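Local coordinates for glucose-resistance amylase regulator (Weissella paramesenteroides ATCC 33313, PDB 4RK7) that probably binds regulatory DNA as a LacI-family transcriptional repressor, and binds sucrose in the ligand-binding cleft of its periplasmic-binding-protein-like core, at the alpha-D-glucopyranose and beta-D-fructofuranose site. Numbering follows the deposited sequence.

The alpha-D-glucopyranose and beta-D-fructofuranose site. Residues 22, 24, 75, 96-97, 134, 144-145, 170, 196-197, 224-225, 242. With GLC (alpha-D-glucopyranose), chain B; FRU (beta-D-fructofuranose), chain C.
Glucose O4 is the best-held polar atom of the bound sucrose, gripped by three hydrogen bonds. Arg145 meets it end-on, NH1 and NH2 each 2.9 Å from GLC O4, which lies in the guanidinium plane; the arm that brings them there is extended from CG to NE. The GLC O4 hydroxyl donates to the syn lone pair of Asp225 OD1, 2.5 Å away. Asp225 OD2 uses its own syn lone pair to take the 6-hydroxyl, GLC O6, at 2.6 Å, so one carboxylate spans both groups and fixes the rotation of the hydroxymethyl arm. Gln242 steadies that carboxylate: NE2 reaches OD1 from above its plane and also gives a nearly straight bond to GLC O3 (3.0 Å, 168° at H). Across the sugar, Thr96 OG1, turned into the crowded position between backbone N and carbonyl carbon (chi1 79°), holds GLC O2 at 2.6 Å.

His170 stands edge-on to the fructose and face-on to the glucose. Its NE2 points in plane at the furanose ring oxygen, FRU O5 (2.9 Å), while GLC C6 sits over the centre of one face and Asp134 CB lies against the other. Behind it, ND1 pairs with Thr196 OG1, which also accepts from Asp134 N; since FRU O5 can only accept, NE2 should carry the proton, and Thr196 OG1 could then donate to ND1. One face of Phe24 lies against the glucose, GLC C2 off-centre toward its rim; chi1 of 87° places the ring there. Fructose is less fully buried, reached partly through waters on Asp134 OD2 and Arg145 N, beside a poorly ordered Leu75.

Glucose is almost wholly engulfed, fructose less so, in the cleft between the two lobes, met by loops and the starts of helices 24-38 and 144-155.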
loop_
_atom_site.group_PDB
_atom_site.type_symbol
_atom_site.label_atom_id
_atom_site.label_comp_id
_atom_site.label_asym_id
_atom_site.label_seq_id
_atom_site.Cartn_x
_atom_site.Cartn_y
_atom_site.Cartn_z
ATOM N N THR A 22 0.150 7.141 3.008
ATOM C CA THR A 22 -0.737 6.573 1.995
ATOM C C THR A 22 0.149 5.833 0.966
ATOM O O THR A 22 1.383 5.979 0.972
ATOM C CB THR A 22 -1.574 7.686 1.287
ATOM O OG1 THR A 22 -2.295 8.494 2.245
ATOM C CG2 THR A 22 -2.562 7.090 0.298
ATOM N N PHE A 24 0.610 6.760 -1.870
ATOM C CA PHE A 24 1.140 7.723 -2.833
ATOM C C PHE A 24 2.661 7.558 -2.994
ATOM O O PHE A 24 3.181 7.697 -4.102
ATOM C CB PHE A 24 0.706 9.174 -2.506
ATOM C CG PHE A 24 1.599 9.897 -1.544
ATOM C CD1 PHE A 24 1.374 9.839 -0.173
ATOM C CD2 PHE A 24 2.648 10.676 -2.010
ATOM C CE1 PHE A 24 2.207 10.509 0.706
ATOM C CE2 PHE A 24 3.467 11.360 -1.138
ATOM C CZ PHE A 24 3.252 11.272 0.225
ATOM N N LEU A 75 6.294 16.090 5.431
ATOM C CA LEU A 75 6.308 17.463 5.970
ATOM C C LEU A 75 6.977 17.552 7.346
ATOM O O LEU A 75 7.230 18.647 7.839
ATOM C CB LEU A 75 4.904 18.083 5.984
ATOM C CG LEU A 75 4.557 18.921 4.741
ATOM C CD1 LEU A 75 3.114 19.386 4.795
ATOM C CD2 LEU A 75 5.484 20.123 4.599
ATOM N N THR A 96 5.374 16.733 -3.600
ATOM C CA THR A 96 3.961 16.832 -3.167
ATOM C C THR A 96 3.729 17.825 -2.025
ATOM O O THR A 96 2.630 17.945 -1.516
ATOM C CB THR A 96 3.326 15.468 -2.798
ATOM O OG1 THR A 96 3.726 15.065 -1.487
ATOM C CG2 THR A 96 3.680 14.424 -3.828
ATOM N N ALA A 97 4.763 18.569 -1.676
ATOM C CA ALA A 97 4.680 19.501 -0.565
ATOM C C ALA A 97 5.783 20.528 -0.713
ATOM O O ALA A 97 6.834 20.236 -1.262
ATOM C CB ALA A 97 4.819 18.756 0.748
ATOM N N ASP A 134 -7.524 15.155 6.787
ATOM C CA ASP A 134 -6.541 15.992 7.465
ATOM C C ASP A 134 -7.003 17.448 7.421
ATOM O O ASP A 134 -6.756 18.144 6.445
ATOM C CB ASP A 134 -5.177 15.821 6.791
ATOM C CG ASP A 134 -4.060 16.542 7.514
ATOM O OD1 ASP A 134 -4.313 17.197 8.539
ATOM O OD2 ASP A 134 -2.919 16.449 7.045
ATOM N N THR A 144 -2.978 23.108 4.736
ATOM C CA THR A 144 -3.125 23.433 3.319
ATOM C C THR A 144 -4.525 23.197 2.803
ATOM O O THR A 144 -5.153 24.095 2.247
ATOM C CB THR A 144 -2.111 22.602 2.517
ATOM O OG1 THR A 144 -0.791 22.873 3.007
ATOM C CG2 THR A 144 -2.205 22.900 1.015
ATOM N N ARG A 145 -5.039 21.986 2.999
ATOM C CA ARG A 145 -6.360 21.650 2.447
ATOM C C ARG A 145 -7.551 22.329 3.101
ATOM O O ARG A 145 -8.472 22.769 2.423
ATOM C CB ARG A 145 -6.512 20.130 2.367
ATOM C CG ARG A 145 -5.524 19.611 1.347
ATOM C CD ARG A 145 -5.692 18.146 0.937
ATOM N NE ARG A 145 -4.698 17.889 -0.106
ATOM C CZ ARG A 145 -4.255 16.700 -0.508
ATOM N NH1 ARG A 145 -4.735 15.560 -0.003
ATOM N NH2 ARG A 145 -3.298 16.664 -1.429
ATOM N N HIS A 170 -5.457 11.208 7.283
ATOM C CA HIS A 170 -5.969 10.704 6.012
ATOM C C HIS A 170 -6.457 9.247 6.097
ATOM O O HIS A 170 -6.507 8.560 5.076
ATOM C CB HIS A 170 -4.851 10.759 4.949
ATOM C CG HIS A 170 -4.383 12.135 4.606
ATOM N ND1 HIS A 170 -5.196 13.075 4.008
ATOM C CD2 HIS A 170 -3.159 12.713 4.715
ATOM C CE1 HIS A 170 -4.513 14.184 3.803
ATOM N NE2 HIS A 170 -3.267 13.987 4.215
ATOM N N THR A 196 -9.869 13.976 1.979
ATOM C CA THR A 196 -8.496 14.410 1.683
ATOM C C THR A 196 -7.566 13.304 1.179
ATOM O O THR A 196 -6.462 13.587 0.727
ATOM C CB THR A 196 -7.821 15.103 2.894
ATOM O OG1 THR A 196 -7.665 14.173 3.972
ATOM C CG2 THR A 196 -8.625 16.274 3.337
ATOM N N ALA A 197 -8.005 12.055 1.268
ATOM C CA ALA A 197 -7.300 10.909 0.663
ATOM C C ALA A 197 -8.323 9.836 0.294
ATOM O O ALA A 197 -9.451 9.838 0.810
ATOM C CB ALA A 197 -6.276 10.355 1.618
ATOM N N ILE A 224 -9.292 12.949 -3.006
ATOM C CA ILE A 224 -8.030 13.413 -3.571
ATOM C C ILE A 224 -7.042 12.255 -3.564
ATOM O O ILE A 224 -6.840 11.623 -2.535
ATOM C CB ILE A 224 -7.469 14.617 -2.804
ATOM C CG1 ILE A 224 -8.416 15.809 -2.947
ATOM C CG2 ILE A 224 -6.065 14.940 -3.315
ATOM C CD1 ILE A 224 -8.178 16.903 -1.920
ATOM N N ASP A 225 -6.499 11.959 -4.758
ATOM C CA ASP A 225 -5.317 11.129 -5.040
ATOM C C ASP A 225 -5.583 10.230 -6.269
ATOM O O ASP A 225 -4.759 10.137 -7.166
ATOM C CB ASP A 225 -4.799 10.233 -3.910
ATOM C CG ASP A 225 -4.052 10.985 -2.841
ATOM O OD1 ASP A 225 -3.768 12.199 -3.015
ATOM O OD2 ASP A 225 -3.783 10.352 -1.800
ATOM N N GLN A 242 -3.939 12.495 -9.053
ATOM C CA GLN A 242 -2.594 13.096 -9.123
ATOM C C GLN A 242 -1.712 12.205 -9.964
ATOM O O GLN A 242 -1.856 10.991 -9.961
ATOM C CB GLN A 242 -1.990 13.209 -7.731
ATOM C CG GLN A 242 -2.768 14.137 -6.800
ATOM C CD GLN A 242 -1.918 14.642 -5.650
ATOM O OE1 GLN A 242 -0.920 15.300 -5.867
ATOM N NE2 GLN A 242 -2.292 14.292 -4.417
HETATM C C1 GLC B . 0.320 13.778 1.394
HETATM C C2 GLC B . 0.645 14.164 -0.044
HETATM C C3 GLC B . -0.628 14.541 -0.777
HETATM C C4 GLC B . -1.640 13.395 -0.666
HETATM C C5 GLC B . -1.928 13.080 0.800
HETATM C C6 GLC B . -2.897 11.896 0.990
HETATM O O2 GLC B . 1.541 15.284 -0.029
HETATM O O3 GLC B . -0.357 14.869 -2.163
HETATM O O4 GLC B . -2.847 13.777 -1.295
HETATM O O5 GLC B . -0.717 12.777 1.451
HETATM O O6 GLC B . -2.375 10.725 0.365
HETATM C C1 FRU C . 0.630 14.140 4.187
HETATM C C2 FRU C . 0.128 15.316 3.344
HETATM C C3 FRU C . 1.040 16.536 3.261
HETATM C C4 FRU C . 0.057 17.613 2.815
HETATM C C5 FRU C . -1.239 17.222 3.533
HETATM C C6 FRU C . -2.493 17.427 2.681
HETATM O O1 FRU C . 0.832 14.591 5.523
HETATM O O2 FRU C . -0.208 14.965 1.988
HETATM O O3 FRU C . 2.122 16.297 2.351
HETATM O O4 FRU C . 0.428 18.967 3.138
HETATM O O5 FRU C . -1.062 15.841 3.905
HETATM O O6 FRU C . -3.683 17.175 3.446
HETATM O O HOH W 1 -3.582 19.746 4.448
HETATM O O HOH W 2 0.256 17.406 -2.659
HETATM O O HOH W 3 -1.378 14.098 7.113
#